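Local coordinates for tail fiber protein (PDB 6CL6) that forms the trimeric receptor-binding fiber of the R2 pyocin, a contractile injection system of Pseudomonas aeruginosa, and probably attaches it to the target cell, at residues D49-A53 and I111-L115; C306-A312 and V354-F360; G326-T332 and V364-F370. The contacts are given in a common frame with arbitrary orientation. Numbering follows the deposited sequence.

Interaction 1 of 3, residues D49-A53 and I111-L115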
loop_
_atom_site.group_PDB
_atom_site.type_symbol
_atom_site.label_atom_id
_atom_site.label_comp_id
_atom_site.label_asym_id
_atom_site.label_seq_id
_atom_site.Cartn_x
_atom_site.Cartn_y
_atom_site.Cartn_z
ATOM N N ASP A 49 4.781 -18.839 72.750
ATOM C CA ASP A 49 4.004 -17.823 72.004
ATOM C C ASP A 49 4.779 -16.499 71.994
ATOM O O ASP A 49 4.967 -15.883 73.046
ATOM C CB ASP A 49 2.628 -17.642 72.632
ATOM C CG ASP A 49 1.732 -16.683 71.857
ATOM O OD1 ASP A 49 2.197 -16.058 70.872
ATOM O OD2 ASP A 49 0.551 -16.524 72.232
ATOM N N PRO A 50 5.190 -15.998 70.842
ATOM C CA PRO A 50 5.869 -14.688 70.846
ATOM C C PRO A 50 4.963 -13.544 71.252
ATOM O O PRO A 50 5.468 -12.492 71.662
ATOM C CB PRO A 50 6.374 -14.552 69.391
ATOM C CG PRO A 50 5.462 -15.412 68.578
ATOM C CD PRO A 50 5.061 -16.566 69.476
ATOM N N ASN A 51 3.639 -13.720 71.198
ATOM C CA ASN A 51 2.738 -12.658 71.637
ATOM C C ASN A 51 2.904 -12.358 73.126
ATOM O O ASN A 51 2.666 -11.220 73.569
ATOM C CB ASN A 51 1.276 -13.037 71.369
ATOM C CG ASN A 51 0.863 -12.856 69.929
ATOM O OD1 ASN A 51 1.681 -12.894 68.991
ATOM N ND2 ASN A 51 -0.439 -12.638 69.733
ATOM N N THR A 52 3.309 -13.353 73.908
ATOM C CA THR A 52 3.460 -13.186 75.342
ATOM C C THR A 52 4.924 -13.144 75.753
ATOM O O THR A 52 5.266 -13.403 76.928
ATOM C CB THR A 52 2.686 -14.285 76.105
ATOM O OG1 THR A 52 3.139 -15.586 75.726
ATOM C CG2 THR A 52 1.232 -14.167 75.805
ATOM N N ALA A 53 5.797 -12.754 74.825
ATOM C CA ALA A 53 7.224 -12.692 75.106
ATOM C C ALA A 53 7.550 -11.718 76.241
ATOM O O ALA A 53 7.011 -10.614 76.322
ATOM C CB ALA A 53 7.972 -12.266 73.840
ATOM N N ILE A 111 -2.014 -5.141 77.814
ATOM C CA ILE A 111 -3.040 -5.830 77.028
ATOM C C ILE A 111 -2.661 -5.664 75.559
ATOM O O ILE A 111 -3.163 -4.773 74.866
ATOM C CB ILE A 111 -4.454 -5.290 77.331
ATOM C CG1 ILE A 111 -4.774 -5.406 78.827
ATOM C CG2 ILE A 111 -5.467 -6.048 76.500
ATOM C CD1 ILE A 111 -5.769 -4.389 79.319
ATOM N N ARG A 112 -1.742 -6.508 75.087
ATOM C CA ARG A 112 -1.054 -6.262 73.825
ATOM C C ARG A 112 -2.006 -6.315 72.633
ATOM O O ARG A 112 -3.003 -7.040 72.615
ATOM C CB ARG A 112 0.054 -7.287 73.647
ATOM C CG ARG A 112 1.175 -7.023 74.613
ATOM C CD ARG A 112 2.273 -7.972 74.479
ATOM N NE ARG A 112 3.418 -7.526 75.265
ATOM C CZ ARG A 112 4.427 -8.308 75.628
ATOM N NH1 ARG A 112 4.441 -9.572 75.289
ATOM N NH2 ARG A 112 5.415 -7.802 76.358
ATOM N N GLU A 113 -1.691 -5.504 71.641
ATOM C CA GLU A 113 -2.394 -5.474 70.360
ATOM C C GLU A 113 -1.319 -5.559 69.286
ATOM O O GLU A 113 -0.743 -4.542 68.909
ATOM C CB GLU A 113 -3.210 -4.193 70.214
ATOM C CG GLU A 113 -4.331 -4.079 71.251
ATOM C CD GLU A 113 -5.114 -2.782 71.093
ATOM O OE1 GLU A 113 -5.189 -2.271 69.951
ATOM O OE2 GLU A 113 -5.623 -2.266 72.103
ATOM N N TRP A 114 -1.048 -6.770 68.800
ATOM C CA TRP A 114 0.032 -6.994 67.852
ATOM C C TRP A 114 -0.408 -6.619 66.446
ATOM O O TRP A 114 -1.518 -6.943 66.026
ATOM C CB TRP A 114 0.462 -8.449 67.872
ATOM C CG TRP A 114 1.193 -8.825 69.133
ATOM C CD1 TRP A 114 0.667 -9.442 70.232
ATOM C CD2 TRP A 114 2.557 -8.590 69.408
ATOM N NE1 TRP A 114 1.642 -9.589 71.185
ATOM C CE2 TRP A 114 2.815 -9.079 70.701
ATOM C CE3 TRP A 114 3.599 -7.991 68.697
ATOM C CZ2 TRP A 114 4.074 -9.002 71.279
ATOM C CZ3 TRP A 114 4.853 -7.917 69.273
ATOM C CH2 TRP A 114 5.077 -8.425 70.545
ATOM N N LEU A 115 0.446 -5.913 65.737
ATOM C CA LEU A 115 0.191 -5.728 64.313
ATOM C C LEU A 115 0.764 -6.897 63.535
ATOM O O LEU A 115 1.564 -7.672 64.060
ATOM C CB LEU A 115 0.779 -4.430 63.855
ATOM C CG LEU A 115 0.390 -3.173 64.607
ATOM C CD1 LEU A 115 0.976 -1.954 63.914
ATOM C CD2 LEU A 115 -1.152 -3.059 64.746
#

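Interaction 2 of 3, residues C306-A312 and V354-F360. With CA (calcium ion), chain I.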
loop_
_atom_site.group_PDB
_atom_site.type_symbol
_atom_site.label_atom_id
_atom_site.label_comp_id
_atom_site.label_asym_id
_atom_site.label_seq_id
_atom_site.Cartn_x
_atom_site.Cartn_y
_atom_site.Cartn_z
ATOM N N CYS A 306 -28.154 25.896 -102.322
ATOM C CA CYS A 306 -27.179 25.875 -103.403
ATOM C C CYS A 306 -27.820 26.395 -104.698
ATOM O O CYS A 306 -29.021 26.189 -104.931
ATOM C CB CYS A 306 -26.646 24.450 -103.663
ATOM S SG CYS A 306 -25.806 23.692 -102.318
ATOM N N PRO A 307 -27.060 27.059 -105.555
ATOM C CA PRO A 307 -27.590 27.432 -106.873
ATOM C C PRO A 307 -27.622 26.208 -107.778
ATOM O O PRO A 307 -27.013 25.177 -107.498
ATOM C CB PRO A 307 -26.598 28.472 -107.398
ATOM C CG PRO A 307 -25.425 28.502 -106.400
ATOM C CD PRO A 307 -25.612 27.274 -105.504
ATOM N N ALA A 308 -28.341 26.346 -108.893
ATOM C CA ALA A 308 -28.400 25.268 -109.876
ATOM C C ALA A 308 -26.991 24.906 -110.341
ATOM O O ALA A 308 -26.189 25.779 -110.650
ATOM C CB ALA A 308 -29.251 25.719 -111.065
ATOM N N ASP A 309 -26.686 23.608 -110.381
ATOM C CA ASP A 309 -25.454 23.119 -111.008
ATOM C C ASP A 309 -24.218 23.862 -110.512
ATOM O O ASP A 309 -23.345 24.221 -111.295
ATOM C CB ASP A 309 -25.555 23.254 -112.558
ATOM C CG ASP A 309 -26.583 22.329 -113.181
ATOM O OD1 ASP A 309 -26.779 21.190 -112.687
ATOM O OD2 ASP A 309 -27.193 22.739 -114.201
ATOM N N ALA A 310 -24.112 24.078 -109.200
ATOM C CA ALA A 310 -23.072 24.980 -108.692
ATOM C C ALA A 310 -22.854 24.743 -107.201
ATOM O O ALA A 310 -23.564 23.963 -106.569
ATOM C CB ALA A 310 -23.435 26.448 -108.949
ATOM N N ASP A 311 -21.880 25.468 -106.641
ATOM C CA ASP A 311 -21.445 25.308 -105.260
ATOM C C ASP A 311 -22.078 26.327 -104.319
ATOM O O ASP A 311 -22.471 27.431 -104.708
ATOM C CB ASP A 311 -19.921 25.463 -105.137
ATOM C CG ASP A 311 -19.148 24.387 -105.849
ATOM O OD1 ASP A 311 -19.625 23.250 -105.941
ATOM O OD2 ASP A 311 -18.035 24.698 -106.312
ATOM N N ALA A 312 -22.124 25.950 -103.048
ATOM C CA ALA A 312 -22.358 26.889 -101.960
ATOM C C ALA A 312 -21.425 26.514 -100.826
ATOM O O ALA A 312 -21.188 25.323 -100.566
ATOM C CB ALA A 312 -23.814 26.886 -101.473
ATOM N N VAL A 354 -17.293 23.026 -98.944
ATOM C CA VAL A 354 -17.979 23.402 -100.185
ATOM C C VAL A 354 -18.951 22.292 -100.557
ATOM O O VAL A 354 -18.559 21.123 -100.661
ATOM C CB VAL A 354 -16.995 23.661 -101.332
ATOM C CG1 VAL A 354 -17.754 24.058 -102.611
ATOM C CG2 VAL A 354 -16.000 24.766 -100.929
ATOM N N ILE A 355 -20.214 22.666 -100.720
ATOM C CA ILE A 355 -21.286 21.749 -101.070
ATOM C C ILE A 355 -21.621 21.980 -102.538
ATOM O O ILE A 355 -21.927 23.110 -102.945
ATOM C CB ILE A 355 -22.518 21.935 -100.178
ATOM C CG1 ILE A 355 -22.171 21.752 -98.693
ATOM C CG2 ILE A 355 -23.622 20.969 -100.598
ATOM C CD1 ILE A 355 -21.492 20.428 -98.346
ATOM N N ARG A 356 -21.554 20.911 -103.331
ATOM C CA ARG A 356 -21.845 20.980 -104.765
ATOM C C ARG A 356 -23.237 20.433 -105.043
ATOM O O ARG A 356 -23.580 19.334 -104.592
ATOM C CB ARG A 356 -20.801 20.207 -105.559
ATOM C CG ARG A 356 -20.808 20.491 -107.055
ATOM C CD ARG A 356 -19.514 19.980 -107.655
ATOM N NE ARG A 356 -19.317 20.346 -109.054
ATOM C CZ ARG A 356 -18.917 21.546 -109.470
ATOM N NH1 ARG A 356 -18.723 22.524 -108.605
ATOM N NH2 ARG A 356 -18.735 21.770 -110.763
ATOM N N ASN A 357 -24.021 21.184 -105.815
ATOM C CA ASN A 357 -25.372 20.781 -106.193
ATOM C C ASN A 357 -25.422 20.477 -107.679
ATOM O O ASN A 357 -25.355 21.389 -108.513
ATOM C CB ASN A 357 -26.370 21.867 -105.835
ATOM C CG ASN A 357 -27.743 21.590 -106.368
ATOM O OD1 ASN A 357 -28.178 20.449 -106.434
ATOM N ND2 ASN A 357 -28.433 22.650 -106.784
ATOM N N GLY A 358 -25.539 19.196 -108.014
ATOM C CA GLY A 358 -25.682 18.792 -109.403
ATOM C C GLY A 358 -27.063 18.942 -109.987
ATOM O O GLY A 358 -27.212 18.776 -111.185
ATOM N N TYR A 359 -28.073 19.266 -109.173
ATOM C CA TYR A 359 -29.437 19.418 -109.683
ATOM C C TYR A 359 -29.575 20.762 -110.392
ATOM O O TYR A 359 -28.996 21.762 -109.943
ATOM C CB TYR A 359 -30.438 19.348 -108.545
ATOM C CG TYR A 359 -31.891 19.389 -108.987
ATOM C CD1 TYR A 359 -32.371 18.505 -109.915
ATOM C CD2 TYR A 359 -32.791 20.283 -108.411
ATOM C CE1 TYR A 359 -33.706 18.542 -110.324
ATOM C CE2 TYR A 359 -34.091 20.323 -108.773
ATOM C CZ TYR A 359 -34.558 19.448 -109.748
ATOM O OH TYR A 359 -35.866 19.481 -110.119
ATOM N N PHE A 360 -30.379 20.800 -111.464
ATOM C CA PHE A 360 -30.446 21.965 -112.347
ATOM C C PHE A 360 -31.415 23.030 -111.866
ATOM O O PHE A 360 -32.109 23.670 -112.673
ATOM C CB PHE A 360 -30.754 21.521 -113.780
ATOM C CG PHE A 360 -32.105 20.874 -114.016
ATOM C CD1 PHE A 360 -33.073 20.772 -113.047
ATOM C CD2 PHE A 360 -32.389 20.369 -115.293
ATOM C CE1 PHE A 360 -34.316 20.199 -113.316
ATOM C CE2 PHE A 360 -33.636 19.791 -115.580
ATOM C CZ PHE A 360 -34.603 19.710 -114.605
HETATM CA CA CA I . -27.062 18.988 -113.545
HETATM O O HOH W 1 -28.006 20.459 -115.311
HETATM O O HOH W 2 -29.376 18.360 -113.263
HETATM O O HOH W 3 -25.655 17.124 -112.674
HETATM O O HOH W 4 -27.123 17.556 -115.454
#

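Interaction 3 of 3, residues G326-T332 and V364-F370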
loop_
_atom_site.group_PDB
_atom_site.type_symbol
_atom_site.label_atom_id
_atom_site.label_comp_id
_atom_site.label_asym_id
_atom_site.label_seq_id
_atom_site.Cartn_x
_atom_site.Cartn_y
_atom_site.Cartn_z
ATOM N N GLY A 326 -14.175 14.252 -93.107
ATOM C CA GLY A 326 -15.033 13.837 -94.199
ATOM C C GLY A 326 -16.421 14.404 -94.018
ATOM O O GLY A 326 -16.721 15.063 -93.018
ATOM N N GLY A 327 -17.257 14.143 -95.018
ATOM C CA GLY A 327 -18.621 14.643 -95.018
ATOM C C GLY A 327 -19.356 14.198 -96.263
ATOM O O GLY A 327 -18.801 13.513 -97.138
ATOM N N TYR A 328 -20.634 14.578 -96.308
ATOM C CA TYR A 328 -21.500 14.309 -97.446
ATOM C C TYR A 328 -22.609 15.351 -97.458
ATOM O O TYR A 328 -22.825 16.065 -96.468
ATOM C CB TYR A 328 -22.103 12.893 -97.377
ATOM C CG TYR A 328 -23.203 12.793 -96.366
ATOM C CD1 TYR A 328 -24.505 13.161 -96.683
ATOM C CD2 TYR A 328 -22.948 12.332 -95.070
ATOM C CE1 TYR A 328 -25.506 13.097 -95.765
ATOM C CE2 TYR A 328 -23.953 12.241 -94.144
ATOM C CZ TYR A 328 -25.239 12.636 -94.489
ATOM O OH TYR A 328 -26.255 12.566 -93.568
ATOM N N ALA A 329 -23.327 15.415 -98.582
ATOM C CA ALA A 329 -24.528 16.221 -98.684
ATOM C C ALA A 329 -25.671 15.399 -99.262
ATOM O O ALA A 329 -25.456 14.367 -99.889
ATOM C CB ALA A 329 -24.290 17.457 -99.573
ATOM N N ASN A 330 -26.884 15.888 -99.053
ATOM C CA ASN A 330 -28.118 15.198 -99.392
ATOM C C ASN A 330 -29.161 16.178 -99.919
ATOM O O ASN A 330 -29.321 17.266 -99.360
ATOM C CB ASN A 330 -28.669 14.470 -98.138
ATOM C CG ASN A 330 -30.159 14.209 -98.223
ATOM O OD1 ASN A 330 -30.608 13.237 -98.859
ATOM N ND2 ASN A 330 -30.930 15.084 -97.616
ATOM N N GLN A 331 -29.835 15.790 -101.007
ATOM C CA GLN A 331 -30.924 16.573 -101.566
ATOM C C GLN A 331 -32.163 16.458 -100.698
ATOM O O GLN A 331 -32.633 15.356 -100.424
ATOM C CB GLN A 331 -31.257 16.096 -102.999
ATOM C CG GLN A 331 -30.118 16.184 -103.997
ATOM C CD GLN A 331 -29.914 17.607 -104.522
ATOM O OE1 GLN A 331 -30.722 18.491 -104.242
ATOM N NE2 GLN A 331 -28.832 17.814 -105.287
ATOM N N THR A 332 -32.711 17.605 -100.274
ATOM C CA THR A 332 -33.884 17.616 -99.415
ATOM C C THR A 332 -35.172 17.911 -100.161
ATOM O O THR A 332 -36.222 18.002 -99.523
ATOM C CB THR A 332 -33.733 18.648 -98.292
ATOM O OG1 THR A 332 -33.818 19.964 -98.831
ATOM C CG2 THR A 332 -32.399 18.476 -97.584
ATOM N N VAL A 364 -32.175 23.206 -101.662
ATOM C CA VAL A 364 -31.659 23.088 -100.301
ATOM C C VAL A 364 -31.045 21.708 -100.138
ATOM O O VAL A 364 -31.709 20.697 -100.378
ATOM C CB VAL A 364 -32.752 23.324 -99.262
ATOM C CG1 VAL A 364 -32.184 23.046 -97.890
ATOM C CG2 VAL A 364 -33.275 24.773 -99.346
ATOM N N LEU A 365 -29.777 21.671 -99.736
ATOM C CA LEU A 365 -29.073 20.436 -99.439
ATOM C C LEU A 365 -28.719 20.398 -97.957
ATOM O O LEU A 365 -28.258 21.397 -97.385
ATOM C CB LEU A 365 -27.803 20.312 -100.282
ATOM C CG LEU A 365 -28.003 19.817 -101.734
ATOM C CD1 LEU A 365 -28.864 20.777 -102.552
ATOM C CD2 LEU A 365 -26.639 19.608 -102.393
ATOM N N SER A 366 -28.961 19.262 -97.334
ATOM C CA SER A 366 -28.448 19.047 -95.987
ATOM C C SER A 366 -27.076 18.398 -96.083
ATOM O O SER A 366 -26.673 17.884 -97.136
ATOM C CB SER A 366 -29.399 18.188 -95.163
ATOM O OG SER A 366 -29.589 16.922 -95.766
ATOM N N TRP A 367 -26.339 18.446 -94.971
ATOM C CA TRP A 367 -24.994 17.936 -94.960
ATOM C C TRP A 367 -24.614 17.448 -93.564
ATOM O O TRP A 367 -25.184 17.867 -92.556
ATOM C CB TRP A 367 -24.008 19.010 -95.436
ATOM C CG TRP A 367 -23.969 20.226 -94.569
ATOM C CD1 TRP A 367 -24.608 21.404 -94.798
ATOM C CD2 TRP A 367 -23.267 20.381 -93.336
ATOM N NE1 TRP A 367 -24.329 22.300 -93.792
ATOM C CE2 TRP A 367 -23.518 21.691 -92.872
ATOM C CE3 TRP A 367 -22.444 19.554 -92.584
ATOM C CZ2 TRP A 367 -22.982 22.176 -91.676
ATOM C CZ3 TRP A 367 -21.913 20.038 -91.377
ATOM C CH2 TRP A 367 -22.182 21.332 -90.947
ATOM N N GLU A 368 -23.634 16.533 -93.532
ATOM C CA GLU A 368 -22.997 16.094 -92.307
ATOM C C GLU A 368 -21.488 16.096 -92.515
ATOM O O GLU A 368 -20.995 15.867 -93.626
ATOM C CB GLU A 368 -23.448 14.680 -91.927
ATOM C CG GLU A 368 -24.634 14.605 -91.023
ATOM C CD GLU A 368 -24.814 13.193 -90.460
ATOM O OE1 GLU A 368 -25.374 12.328 -91.166
ATOM O OE2 GLU A 368 -24.351 12.944 -89.331
ATOM N N ALA A 369 -20.754 16.365 -91.439
ATOM C CA ALA A 369 -19.306 16.367 -91.476
ATOM C C ALA A 369 -18.791 15.805 -90.160
ATOM O O ALA A 369 -19.478 15.867 -89.146
ATOM C CB ALA A 369 -18.751 17.774 -91.691
ATOM N N PHE A 370 -17.588 15.223 -90.193
ATOM C CA PHE A 370 -16.989 14.683 -88.985
ATOM C C PHE A 370 -15.503 14.992 -88.986
ATOM O O PHE A 370 -14.888 15.227 -90.027
ATOM C CB PHE A 370 -17.278 13.175 -88.843
ATOM C CG PHE A 370 -16.671 12.328 -89.926
ATOM C CD1 PHE A 370 -17.322 12.180 -91.149
ATOM C CD2 PHE A 370 -15.463 11.674 -89.720
ATOM C CE1 PHE A 370 -16.764 11.406 -92.152
ATOM C CE2 PHE A 370 -14.895 10.900 -90.711
ATOM C CZ PHE A 370 -15.546 10.762 -91.932
HETATM O O HOH W 5 -28.353 15.133 -93.783
HETATM O O HOH W 6 -32.861 19.308 -102.745
#

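Interaction 1 of 3, residues D49-A53 and I111-L115
A stretch without regular secondary structure can still be held precisely when long side chains reach for backbone carbonyls, and residues 111-115 illustrate the principle. Arg112 comes first. Its extended side chain brings the edge of the guanidinium to a short 3-10 turn: NH1 donates to Asn51 O and to Ala53 O, each at 3.0 Å, while Arg112 NH2 adds a bond of 3.2 Å to Ala53 O. NE bonds instead to Gly84 O, so the guanidinium, from its own loop, holds the 49-53 turn and the loop containing Gly84. Glu113 points away from the turn, and Trp114 points toward it again. Trp114 hands its indole NE1 to Asn51 O at 3.1 Å, making that carbonyl a shared acceptor for arginine and tryptophan. The Asn51 side chain lies beside the indole, with ND2 3.4 Å from Trp114 CD1 and OD1 over one ring face; OD1 is bonded to Arg102, which also forms a cation-pi contact with Trp114. The turn is itself braced by an Asx turn, Asp49 OD1 accepting from Asn51 N at 2.8 Å. Leu115 packs on Ala95 of the second subunit. The contact joins the loop before strand 57-60 to that between strands 99-104 and 118-119 of an antiparallel sheet, Trp114 resting on strand 85-92, Pro50 and Ala53 on strand 72-79.

Interaction 2 of 3, residues C306-A312 and V354-F360
Asn357 lies against Cys306, with Cys306 CB 3.4 Å from Asn357 CB, and its amide spans the gap between the segments: Asn357 ND2 donates to Pro307 O at 3.0 Å, while Asn357 OD1 accepts from Tyr359 N at 3.0 Å in an Asx turn and also bonds to Gln331. Pro307 opens a type II turn running to Ala310. There Asn357 N donates to Ala310 O at 2.9 Å, but the return bond is weak; regular antiparallel pairing comes at Ala312 and Ile355, with Ala312 N to Ile355 O and Ile355 N to Ala312 O both 2.8 Å. Strand 352-357 is the middle of a three-stranded sheet, and Ile355 points from it onto Ala329, Leu365 and Trp367 of the other sheet, the layered packing of a beta sandwich, in keeping with the H-lectin-like family of this domain. From the other face, Asp311 OD1 makes a salt bridge with Arg356 NH1 at 2.9 Å; Asp311 is also paired with Arg346, and Arg356 reaches Phe335 of the second subunit. Past the end of strand 352-357, beside the turn leading into strand 310-315, Asp309 N bonds to Tyr359 O at 3.0 Å; alongside, Asp309 OD1 and Gly358 O each bind the calcium ion at 2.4 Å. Four waters and Pro337 O of the second subunit complete the coordination, so the metal bridges two chains.

Interaction 3 of 3, residues G326-T332 and V364-F370
Tyr328 OH donates to Glu368 OE1 at only 2.6 Å, and Thr332 OG1 to Val364 O at 2.7 Å, so side-chain bonds reinforce the ladder near its middle and at one end. A third, from Asn330 ND2 to Ser366 OG, spans 2.9 Å. The antiparallel register is carried by the hydrogen-bonded pairs Asn330/Ser366, Tyr328/Glu368 and Gly326/Phe370. Strand 324-331 is the edge strand, within this chain, of the five-stranded sheet in a sandwich consistent with the H-lectin-like family, with strand 363-371 between it and strand 297-306. One face, carrying Ala329, Leu365 and Trp367, turns inward to Ile355 of the opposing sheet; Ala329 CB lies 4.3 Å from Leu365 CD2. The other face meets the trimer partners: Tyr328 packs edge-to-face with Tyr328 of both neighbouring subunits, and Glu368 forms a salt bridge with Arg299 of the third subunit. Beyond these, Phe370 sets one ring face against Gly326 N, and its ring meets Trp301 of the second subunit edge-to-face.

The three contacts lie in two well-separated parts of an elongated fiber. Interaction 1 lies on the far side of the chain's centre, its own centre 183 Å from that of interaction 2 and 172 Å from that of interaction 3. The latter two are close neighbours, centres 12 Å apart, and their segments alternate along the sequence, so the chain passes back and forth between the two sheets. They meet through Ile355 CG2, 3.7 Å from Ala329 CB, and through a probable hydrogen bond of 2.9 Å between Asn357 OD1 and Gln331 NE2. Calcium is bound directly in interaction 2; the Gln331 side chain of interaction 3 comes within about 9 Å of a calcium ion.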